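Local atomic coordinates of fructose-1,6-bisphosphatase/inositol-1-monophosphatase (Thermotoga maritima, PDB entry 2P3V), a protein that hydrolyses phosphate monoesters with broad specificity, using magnesium to dephosphorylate fructose 1,6-bisphosphate and both isomers of inositol 1-phosphate. Residues R12-L17 and R47-E52; R74-D79 and I96-V101; N180-G185 and L206-E211; I197-I202 and K229-S234. All blocks are in the same frame, centred on the assembly; numbering follows the deposited sequence.

Contact 1: R12-L17 and R47-E52; sequences RKVGHL and RMIVDE
M48 and L17 both hold CG anti to the backbone N, at chi1 -167° and 162°, and these torsions send the two side chains at each other tip to tip across a pair of antiparallel helices. The helices are 2-21 and 40-56, the N-terminal pair that packs on the large mixed sheet of the inositol monophosphatase fold; their short segments run at 155°, with axes 10.3 Å apart, so long side chains have to fill the gap. M48 does most of this. Its chain is extended as far as SD and then bends at chi3, which carries the methyl CE to 3.4 Å from L17 CD2. One bond back, SD lies 3.8 Å from V14 CG2, where the valine and the methionine slide past each other in opposite directions.

V14 also turns to I49, which crosses it at about a right angle. Beneath this pair lies the sheet: I96 touches V14 and I49, and I78 also packs on I49. On the outer side the extended chain of K13 approaches the bent E52, opposite charges too far apart for a salt bridge. I20 of the second subunit packs on K13 and L17, which brings the tetramer interface to this edge of the pair. Of the isoleucine branches it is CG1 of I49 that meets the valine, 3.7 Å from V14 CG2.

Contact 2: R74-D79 and I96-V101; sequences RLWIID and ISLAYV
Y100 and W76 face each other as a non-hydrogen-bonded pair in an antiparallel strand pairing, and with I77, which pairs with A99 and has the third-largest buried surface, they bury much of the surface in this part of the large mixed sheet of the inositol monophosphatase fold. Y100 sets CG anti to its own N (chi1 173°), which leans the ring back over the tryptophan: CD1 stands above the centre of the indole face, 3.8 Å from W76 CE2. The two rings meet obliquely, their planes 51° apart. At the indole edge L98 CD1 lies in plane, 3.8 Å from W76 CE3, so the indole is met on a face and at an edge by the same strand. The polar ends find partners farther out, W76 NE1 bonding to E60 and Y100 OH to E102, while helices 2-21 and 40-56 pack on this side of the sheet.

I77 points to the other face with A99 and V101. Its CG1 meets V101 CG2 at 4.0 Å, and W200, in the loop before helix 203-211, packs on I77 and L75 on that face. The I77 backbone bonds to A99 in both directions; the amide of A99 comes in the carbonyl plane, on a lone pair of I77 O, at 3.0 Å. L75 and V101 bond likewise. D79, which binds the first magnesium ion and by similarity the second, is the last residue of strand 74-79, its backbone bonded both ways to S97. Beside it a water donates to I77 O at 2.8 Å and bonds S97 OG at 2.6 Å.

Contact 3: N180-G185 and L206-E211; sequences NAAYVG and LIIVKE
This is a close, buried packing of two nearly parallel helices, 177-186 and 203-211, in the interior of the chain between its two mixed sheets. The short segments run within 9° of each other, their axes only 7.8 Å apart, a separation that small residues permit. On 180-185 the facing surface is made of A181, A182 and G185, with V184 at the side, and the backbones come together most nearly at G185, whose CA is 4.3 Å from that of V209.

V209 meets these residues with its two methyl branches. CG2, anti to the carbonyl carbon, passes G185, 4.1 Å from its N. CG1, anti to the backbone N at chi1 175°, instead crosses the side chain of V184 at a slant, CG1 to CG1 at 4.0 Å. I208 contributes both of its ends: CG2 rests 4.1 Å from A182 CA, while the extended CG1 branch carries CD1 to A182 CB at 4.2 Å. V184 with V209 and A182 with I208 are thus the apolar side-chain contacts; elsewhere methyl groups lie against backbone atoms.

Each helix also touches a sheet. F192 of strand 191-194 packs on A181 and V184, F233 of strand 231-234 packs on A181 and V209, and L120 of strand 118-123 meets A182 on the side of the large sheet. Helices layered between two sheets are characteristic of the alternating alpha-beta layers of the inositol monophosphatase and fructose-1,6-bisphosphatase superfamily, here close to A177, a substrate-binding residue by similarity.

Contact 4: I197-I202 and K229-S234; sequences INPWDI and KNFIFS
From CB outward, the side chain of I202 runs along two phenyl rings. CB lies 3.9 Å from F233 CZ, and CG1 approaches the same ring in its plane, at the edge. CG1 stands between the backbone N and the carbonyl carbon (chi1 49°), and chi2 of 71° then turns CD1 over the face of F231, 3.8 Å from the ring centroid and 15° off its normal, a CH-pi contact. I197 reaches that ring at its edge, with CD1 3.5 Å from F231 CD2, so the F231 ring has I202 over one face and I197 at its edge. P199 adds its ring beside K229, whose chain, bent at chi2, chi3 and chi4, folds back until NZ makes a weak hydrogen bond to I197 O at 3.3 Å. A second weak bond joins I197 N to K229 O.

The loop 197-202 carries D201, a ligand of the second magnesium ion by similarity, and I197 lies near a bound tartaric acid. The loop leads from strand 191-194 into helix 203-211, with I202 as N-cap, while F231 and F233 belong to strand 231-234, paired between strands 191-194 and 215-217.

From the N terminus, contact 1 closes the first loop by bringing helix 40-56 back onto helix 2-21. Contact 2 follows in series and closes the loop holding helix 84-89; the two touch where G15 CA meets I96 CD1 at 3.6 Å, so the helix pair lies directly on the sheet. Contacts 3 and 4 come later and cross, their segments alternating along the chain. Contact 3 closes the loop holding strand 191-194, contact 4 the one holding helix 203-211 and strand 215-217, and L206 CA lies 3.8 Å from F233 CE2 between them. Contacts 2 and 4 meet where W200 reaches strand 74-79 and where the acidic D201, a magnesium ligand by similarity, comes near D79.

Contact 1: R12-L17 and R47-E52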
# COMPACT_ATOMS: atom_id res chain seq x y z
N ARG A 12 11.05 -3.52 -8.99
CA ARG A 12 9.89 -3.79 -8.15
C ARG A 12 9.94 -5.22 -7.63
O ARG A 12 9.57 -5.50 -6.49
CB ARG A 12 8.60 -3.58 -8.93
CG ARG A 12 8.28 -2.12 -9.13
CD ARG A 12 7.06 -1.94 -10.03
NE ARG A 12 6.58 -0.57 -9.96
CZ ARG A 12 5.61 -0.07 -10.72
NH1 ARG A 12 5.01 -0.84 -11.62
NH2 ARG A 12 5.24 1.19 -10.56
N LYS A 13 10.41 -6.13 -8.48
CA LYS A 13 10.56 -7.54 -8.11
C LYS A 13 11.57 -7.61 -6.97
O LYS A 13 11.25 -8.03 -5.86
CB LYS A 13 11.05 -8.34 -9.32
CG LYS A 13 11.27 -9.84 -9.09
CD LYS A 13 11.80 -10.53 -10.36
CE LYS A 13 11.99 -12.05 -10.17
NZ LYS A 13 12.53 -12.75 -11.38
N VAL A 14 12.79 -7.16 -7.24
CA VAL A 14 13.84 -7.18 -6.23
C VAL A 14 13.45 -6.39 -4.98
O VAL A 14 13.91 -6.69 -3.88
CB VAL A 14 15.15 -6.63 -6.81
CG1 VAL A 14 16.25 -6.68 -5.78
CG2 VAL A 14 15.53 -7.43 -8.04
N GLY A 15 12.60 -5.39 -5.16
CA GLY A 15 12.17 -4.59 -4.02
C GLY A 15 11.53 -5.44 -2.94
O GLY A 15 11.66 -5.15 -1.76
N HIS A 16 10.83 -6.50 -3.33
CA HIS A 16 10.19 -7.37 -2.35
C HIS A 16 11.20 -8.17 -1.54
O HIS A 16 10.92 -8.54 -0.40
CB HIS A 16 9.20 -8.30 -3.06
CG HIS A 16 8.03 -7.59 -3.65
ND1 HIS A 16 7.15 -6.84 -2.89
CD2 HIS A 16 7.60 -7.49 -4.93
CE1 HIS A 16 6.24 -6.32 -3.68
NE2 HIS A 16 6.49 -6.69 -4.92
N LEU A 17 12.37 -8.45 -2.13
CA LEU A 17 13.42 -9.19 -1.44
C LEU A 17 13.89 -8.37 -0.24
O LEU A 17 14.11 -8.90 0.86
CB LEU A 17 14.61 -9.45 -2.37
CG LEU A 17 15.95 -9.82 -1.71
CD1 LEU A 17 15.87 -11.19 -1.09
CD2 LEU A 17 17.08 -9.79 -2.75
N ARG A 47 23.11 -9.10 -6.60
CA ARG A 47 23.29 -10.33 -7.37
C ARG A 47 22.04 -10.66 -8.19
O ARG A 47 22.14 -11.12 -9.33
CB ARG A 47 23.62 -11.50 -6.43
CG ARG A 47 23.99 -12.80 -7.16
CD ARG A 47 23.60 -14.01 -6.34
NE ARG A 47 22.21 -13.90 -5.92
CZ ARG A 47 21.79 -14.07 -4.66
NH1 ARG A 47 22.66 -14.37 -3.71
NH2 ARG A 47 20.50 -13.92 -4.36
N MET A 48 20.88 -10.42 -7.60
CA MET A 48 19.61 -10.68 -8.26
C MET A 48 19.40 -9.74 -9.44
O MET A 48 18.90 -10.14 -10.49
CB MET A 48 18.46 -10.53 -7.25
CG MET A 48 17.11 -11.08 -7.71
SD MET A 48 15.81 -10.88 -6.46
CE MET A 48 16.40 -12.00 -5.18
N ILE A 49 19.77 -8.47 -9.27
CA ILE A 49 19.62 -7.49 -10.34
C ILE A 49 20.63 -7.77 -11.44
O ILE A 49 20.30 -7.75 -12.63
CB ILE A 49 19.86 -6.07 -9.81
CG1 ILE A 49 18.79 -5.73 -8.77
CG2 ILE A 49 19.83 -5.09 -10.95
CD1 ILE A 49 19.07 -4.45 -7.99
N VAL A 50 21.87 -8.04 -11.05
CA VAL A 50 22.93 -8.33 -12.01
C VAL A 50 22.66 -9.58 -12.86
O VAL A 50 22.88 -9.56 -14.07
CB VAL A 50 24.29 -8.44 -11.27
CG1 VAL A 50 25.39 -8.85 -12.24
CG2 VAL A 50 24.63 -7.11 -10.63
N ASP A 51 22.17 -10.66 -12.26
CA ASP A 51 21.89 -11.88 -13.02
C ASP A 51 20.84 -11.67 -14.11
O ASP A 51 20.92 -12.28 -15.17
CB ASP A 51 21.42 -13.02 -12.10
CG ASP A 51 22.46 -13.42 -11.07
OD1 ASP A 51 23.67 -13.33 -11.37
OD2 ASP A 51 22.07 -13.86 -9.96
N GLU A 52 19.85 -10.82 -13.84
CA GLU A 52 18.78 -10.55 -14.80
C GLU A 52 19.25 -9.68 -15.96
O GLU A 52 18.82 -9.89 -17.10
CB GLU A 52 17.60 -9.86 -14.11
CG GLU A 52 16.75 -10.77 -13.22
CD GLU A 52 15.95 -11.79 -14.02
OE1 GLU A 52 15.29 -11.38 -15.00
OE2 GLU A 52 15.98 -12.99 -13.66

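Contact 2: R74-D79 and I96-V101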
# COMPACT_ATOMS: atom_id res chain seq x y z
N ARG A 74 27.56 0.69 -23.31
CA ARG A 74 26.26 0.15 -22.91
C ARG A 74 26.47 -0.29 -21.47
O ARG A 74 26.85 -1.43 -21.20
CB ARG A 74 25.85 -1.01 -23.81
CG ARG A 74 25.50 -0.54 -25.22
CD ARG A 74 24.70 -1.55 -26.02
NE ARG A 74 23.83 -0.87 -26.97
CZ ARG A 74 23.05 -1.49 -27.86
NH1 ARG A 74 23.04 -2.82 -27.93
NH2 ARG A 74 22.27 -0.78 -28.67
N LEU A 75 26.21 0.63 -20.55
CA LEU A 75 26.45 0.42 -19.13
C LEU A 75 25.26 0.59 -18.19
O LEU A 75 24.49 1.54 -18.31
CB LEU A 75 27.56 1.37 -18.70
CG LEU A 75 28.14 1.35 -17.29
CD1 LEU A 75 29.09 0.17 -17.09
CD2 LEU A 75 28.88 2.66 -17.09
N TRP A 76 25.12 -0.32 -17.23
CA TRP A 76 24.04 -0.26 -16.26
C TRP A 76 24.64 0.11 -14.91
O TRP A 76 25.61 -0.50 -14.47
CB TRP A 76 23.34 -1.62 -16.14
CG TRP A 76 22.69 -2.09 -17.39
CD1 TRP A 76 23.31 -2.63 -18.48
CD2 TRP A 76 21.29 -2.07 -17.70
NE1 TRP A 76 22.38 -2.95 -19.44
CE2 TRP A 76 21.13 -2.61 -18.99
CE3 TRP A 76 20.15 -1.63 -17.00
CZ2 TRP A 76 19.87 -2.74 -19.60
CZ3 TRP A 76 18.90 -1.75 -17.61
CH2 TRP A 76 18.78 -2.31 -18.90
N ILE A 77 24.08 1.12 -14.25
CA ILE A 77 24.57 1.56 -12.95
C ILE A 77 23.61 1.07 -11.87
O ILE A 77 22.45 1.48 -11.82
CB ILE A 77 24.68 3.10 -12.85
CG1 ILE A 77 25.40 3.66 -14.08
CG2 ILE A 77 25.44 3.49 -11.60
CD1 ILE A 77 26.75 3.04 -14.32
N ILE A 78 24.10 0.18 -11.01
CA ILE A 78 23.26 -0.37 -9.96
C ILE A 78 23.71 0.05 -8.57
O ILE A 78 24.90 0.15 -8.30
CB ILE A 78 23.25 -1.92 -9.98
CG1 ILE A 78 22.94 -2.44 -11.38
CG2 ILE A 78 22.20 -2.44 -8.99
CD1 ILE A 78 22.99 -3.95 -11.45
N ASP A 79 22.73 0.31 -7.72
CA ASP A 79 22.96 0.63 -6.33
C ASP A 79 21.84 -0.18 -5.68
O ASP A 79 20.70 0.26 -5.60
CB ASP A 79 22.78 2.13 -6.07
CG ASP A 79 23.05 2.52 -4.62
OD1 ASP A 79 23.12 3.74 -4.32
OD2 ASP A 79 23.19 1.61 -3.77
N ILE A 96 16.11 1.37 -4.37
CA ILE A 96 16.97 0.62 -5.27
C ILE A 96 17.12 1.53 -6.50
O ILE A 96 16.14 1.98 -7.10
CB ILE A 96 16.31 -0.70 -5.72
CG1 ILE A 96 15.96 -1.55 -4.50
CG2 ILE A 96 17.26 -1.48 -6.62
CD1 ILE A 96 15.21 -2.81 -4.84
N SER A 97 18.36 1.80 -6.87
CA SER A 97 18.60 2.65 -8.02
C SER A 97 19.22 1.92 -9.22
O SER A 97 20.10 1.05 -9.07
CB SER A 97 19.51 3.81 -7.61
OG SER A 97 19.86 4.58 -8.74
N LEU A 98 18.74 2.28 -10.41
CA LEU A 98 19.26 1.68 -11.62
C LEU A 98 19.21 2.71 -12.74
O LEU A 98 18.19 3.38 -12.92
CB LEU A 98 18.44 0.45 -12.02
CG LEU A 98 18.86 -0.17 -13.36
CD1 LEU A 98 20.28 -0.69 -13.27
CD2 LEU A 98 17.92 -1.30 -13.71
N ALA A 99 20.32 2.83 -13.47
CA ALA A 99 20.41 3.76 -14.59
C ALA A 99 21.04 3.06 -15.77
O ALA A 99 21.86 2.16 -15.60
CB ALA A 99 21.24 4.97 -14.21
N TYR A 100 20.64 3.45 -16.97
CA TYR A 100 21.22 2.88 -18.17
C TYR A 100 21.92 4.01 -18.90
O TYR A 100 21.31 5.01 -19.29
CB TYR A 100 20.17 2.26 -19.09
CG TYR A 100 20.75 1.82 -20.42
CD1 TYR A 100 21.71 0.81 -20.48
CD2 TYR A 100 20.39 2.46 -21.61
CE1 TYR A 100 22.31 0.45 -21.69
CE2 TYR A 100 20.98 2.11 -22.83
CZ TYR A 100 21.94 1.10 -22.86
OH TYR A 100 22.54 0.76 -24.06
N VAL A 101 23.23 3.86 -19.07
CA VAL A 101 24.03 4.85 -19.75
C VAL A 101 24.49 4.25 -21.06
O VAL A 101 24.96 3.11 -21.09
CB VAL A 101 25.25 5.23 -18.90
CG1 VAL A 101 25.98 6.38 -19.53
CG2 VAL A 101 24.80 5.58 -17.48
O HOH W 1 21.95 3.59 -10.03

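Contact 3: N180-G185 and L206-E211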
# COMPACT_ATOMS: atom_id res chain seq x y z
N ASN A 180 15.56 11.19 -2.83
CA ASN A 180 15.52 12.62 -2.55
C ASN A 180 15.66 13.40 -3.86
O ASN A 180 14.96 14.39 -4.09
CB ASN A 180 16.65 12.97 -1.58
CG ASN A 180 16.28 14.09 -0.61
OD1 ASN A 180 16.80 14.16 0.51
ND2 ASN A 180 15.40 14.99 -1.05
N ALA A 181 16.56 12.94 -4.73
CA ALA A 181 16.76 13.61 -6.01
C ALA A 181 15.53 13.42 -6.89
O ALA A 181 15.13 14.32 -7.62
CB ALA A 181 18.01 13.05 -6.71
N ALA A 182 14.92 12.24 -6.83
CA ALA A 182 13.73 11.96 -7.62
C ALA A 182 12.58 12.83 -7.10
O ALA A 182 11.72 13.26 -7.86
CB ALA A 182 13.37 10.48 -7.52
N TYR A 183 12.60 13.09 -5.79
CA TYR A 183 11.58 13.91 -5.14
C TYR A 183 11.54 15.35 -5.65
O TYR A 183 10.48 15.99 -5.66
CB TYR A 183 11.80 13.89 -3.63
CG TYR A 183 11.11 12.74 -2.95
CD1 TYR A 183 10.64 11.65 -3.67
CD2 TYR A 183 10.91 12.74 -1.57
CE1 TYR A 183 9.98 10.60 -3.03
CE2 TYR A 183 10.26 11.70 -0.93
CZ TYR A 183 9.80 10.64 -1.66
OH TYR A 183 9.14 9.62 -1.01
N VAL A 184 12.70 15.86 -6.05
CA VAL A 184 12.77 17.20 -6.62
C VAL A 184 12.00 17.06 -7.93
O VAL A 184 11.15 17.89 -8.27
CB VAL A 184 14.25 17.60 -6.88
CG1 VAL A 184 14.33 18.76 -7.84
CG2 VAL A 184 14.91 17.98 -5.58
N GLY A 185 12.27 15.98 -8.66
CA GLY A 185 11.59 15.76 -9.92
C GLY A 185 10.10 15.53 -9.73
O GLY A 185 9.29 15.87 -10.59
N LEU A 206 19.37 12.11 -11.57
CA LEU A 206 19.72 13.20 -12.46
C LEU A 206 18.79 13.29 -13.66
O LEU A 206 18.16 14.32 -13.89
CB LEU A 206 21.17 13.05 -12.93
CG LEU A 206 21.62 14.10 -13.95
CD1 LEU A 206 23.03 14.53 -13.67
CD2 LEU A 206 21.48 13.52 -15.34
N ILE A 207 18.69 12.20 -14.43
CA ILE A 207 17.82 12.21 -15.60
C ILE A 207 16.35 12.38 -15.22
O ILE A 207 15.55 12.93 -16.00
CB ILE A 207 17.96 10.92 -16.43
CG1 ILE A 207 17.14 11.06 -17.72
CG2 ILE A 207 17.50 9.71 -15.63
CD1 ILE A 207 17.25 9.89 -18.67
N ILE A 208 15.98 11.92 -14.03
CA ILE A 208 14.60 12.07 -13.57
C ILE A 208 14.35 13.56 -13.35
O ILE A 208 13.37 14.10 -13.85
CB ILE A 208 14.34 11.28 -12.25
CG1 ILE A 208 14.35 9.79 -12.53
CG2 ILE A 208 12.99 11.66 -11.67
CD1 ILE A 208 14.27 8.94 -11.30
N VAL A 209 15.26 14.24 -12.65
CA VAL A 209 15.09 15.67 -12.40
C VAL A 209 15.11 16.45 -13.71
O VAL A 209 14.29 17.34 -13.91
CB VAL A 209 16.19 16.20 -11.46
CG1 VAL A 209 16.07 17.72 -11.31
CG2 VAL A 209 16.06 15.54 -10.10
N LYS A 210 16.03 16.12 -14.62
CA LYS A 210 16.11 16.83 -15.90
C LYS A 210 14.87 16.62 -16.75
O LYS A 210 14.40 17.55 -17.39
CB LYS A 210 17.36 16.42 -16.69
CG LYS A 210 18.62 17.15 -16.23
CD LYS A 210 19.81 16.84 -17.13
CE LYS A 210 21.02 17.72 -16.79
NZ LYS A 210 22.19 17.49 -17.71
N GLU A 211 14.35 15.40 -16.76
CA GLU A 211 13.14 15.12 -17.54
C GLU A 211 11.91 15.68 -16.85
O GLU A 211 10.84 15.82 -17.46
CB GLU A 211 12.99 13.61 -17.75
CG GLU A 211 13.96 13.08 -18.77
CD GLU A 211 13.65 13.58 -20.18
OE1 GLU A 211 14.59 13.70 -21.00
OE2 GLU A 211 12.47 13.84 -20.49

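Contact 4: I197-I202 and K229-S234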
# COMPACT_ATOMS: atom_id res chain seq x y z
N ILE A 197 30.20 13.20 -2.73
CA ILE A 197 29.64 11.87 -2.97
C ILE A 197 29.93 11.36 -4.37
O ILE A 197 30.21 12.14 -5.28
CB ILE A 197 28.12 11.86 -2.76
CG1 ILE A 197 27.49 13.09 -3.42
CG2 ILE A 197 27.80 11.78 -1.26
CD1 ILE A 197 27.57 13.09 -4.94
N ASN A 198 29.85 10.04 -4.55
CA ASN A 198 30.11 9.42 -5.85
C ASN A 198 29.12 9.84 -6.92
O ASN A 198 27.91 9.70 -6.75
CB ASN A 198 30.10 7.90 -5.73
CG ASN A 198 30.37 7.22 -7.06
OD1 ASN A 198 31.30 7.60 -7.78
ND2 ASN A 198 29.57 6.22 -7.40
N PRO A 199 29.62 10.36 -8.06
CA PRO A 199 28.82 10.82 -9.20
C PRO A 199 27.87 9.79 -9.81
O PRO A 199 26.73 10.12 -10.14
CB PRO A 199 29.88 11.27 -10.20
CG PRO A 199 30.99 11.73 -9.31
CD PRO A 199 31.05 10.62 -8.29
N TRP A 200 28.33 8.56 -9.96
CA TRP A 200 27.50 7.52 -10.54
C TRP A 200 26.33 7.18 -9.63
O TRP A 200 25.36 6.55 -10.05
CB TRP A 200 28.32 6.26 -10.79
CG TRP A 200 29.42 6.45 -11.76
CD1 TRP A 200 30.71 6.80 -11.49
CD2 TRP A 200 29.33 6.28 -13.18
NE1 TRP A 200 31.44 6.85 -12.66
CE2 TRP A 200 30.62 6.53 -13.71
CE3 TRP A 200 28.30 5.94 -14.05
CZ2 TRP A 200 30.89 6.45 -15.07
CZ3 TRP A 200 28.57 5.86 -15.41
CH2 TRP A 200 29.86 6.11 -15.91
N ASP A 201 26.45 7.60 -8.37
CA ASP A 201 25.44 7.36 -7.35
C ASP A 201 24.09 7.97 -7.71
O ASP A 201 23.05 7.42 -7.34
CB ASP A 201 25.89 7.95 -6.01
CG ASP A 201 26.63 6.96 -5.14
OD1 ASP A 201 27.28 7.39 -4.16
OD2 ASP A 201 26.54 5.74 -5.43
N ILE A 202 24.12 9.10 -8.42
CA ILE A 202 22.89 9.80 -8.79
C ILE A 202 22.56 9.95 -10.27
O ILE A 202 21.88 10.89 -10.67
CB ILE A 202 22.87 11.20 -8.13
CG1 ILE A 202 24.19 11.93 -8.38
CG2 ILE A 202 22.61 11.06 -6.64
CD1 ILE A 202 24.40 12.38 -9.81
N LYS A 229 31.57 16.36 -8.36
CA LYS A 229 31.55 15.57 -7.13
C LYS A 229 30.47 16.02 -6.15
O LYS A 229 29.98 15.23 -5.34
CB LYS A 229 32.92 15.62 -6.46
CG LYS A 229 34.03 15.01 -7.31
CD LYS A 229 33.80 13.52 -7.55
CE LYS A 229 34.19 12.67 -6.34
NZ LYS A 229 33.44 13.01 -5.10
N ASN A 230 30.11 17.29 -6.23
CA ASN A 230 29.07 17.85 -5.38
C ASN A 230 27.92 18.15 -6.34
O ASN A 230 28.15 18.55 -7.48
CB ASN A 230 29.57 19.10 -4.65
CG ASN A 230 30.31 20.08 -5.57
OD1 ASN A 230 29.71 20.70 -6.46
ND2 ASN A 230 31.62 20.24 -5.34
N PHE A 231 26.69 17.95 -5.88
CA PHE A 231 25.53 18.16 -6.74
C PHE A 231 24.41 19.00 -6.14
O PHE A 231 24.21 19.00 -4.92
CB PHE A 231 24.93 16.81 -7.14
CG PHE A 231 25.78 16.03 -8.10
CD1 PHE A 231 25.56 16.12 -9.47
CD2 PHE A 231 26.82 15.24 -7.64
CE1 PHE A 231 26.36 15.43 -10.36
CE2 PHE A 231 27.63 14.54 -8.52
CZ PHE A 231 27.41 14.63 -9.89
N ILE A 232 23.69 19.69 -7.01
CA ILE A 232 22.55 20.51 -6.62
C ILE A 232 21.41 20.25 -7.60
O ILE A 232 21.51 20.55 -8.80
CB ILE A 232 22.87 22.04 -6.62
CG1 ILE A 232 23.87 22.38 -5.52
CG2 ILE A 232 21.60 22.83 -6.36
CD1 ILE A 232 24.19 23.87 -5.42
N PHE A 233 20.32 19.67 -7.09
CA PHE A 233 19.14 19.39 -7.90
C PHE A 233 18.07 20.39 -7.46
O PHE A 233 17.85 20.58 -6.27
CB PHE A 233 18.62 17.98 -7.64
CG PHE A 233 19.63 16.88 -7.87
CD1 PHE A 233 20.71 16.72 -7.01
CD2 PHE A 233 19.49 15.99 -8.93
CE1 PHE A 233 21.62 15.68 -7.19
CE2 PHE A 233 20.39 14.96 -9.12
CZ PHE A 233 21.46 14.80 -8.25
N SER A 234 17.41 21.04 -8.42
CA SER A 234 16.38 22.01 -8.05
C SER A 234 15.32 22.11 -9.12
O SER A 234 15.39 21.44 -10.15
CB SER A 234 16.98 23.39 -7.87
OG SER A 234 16.99 24.08 -9.11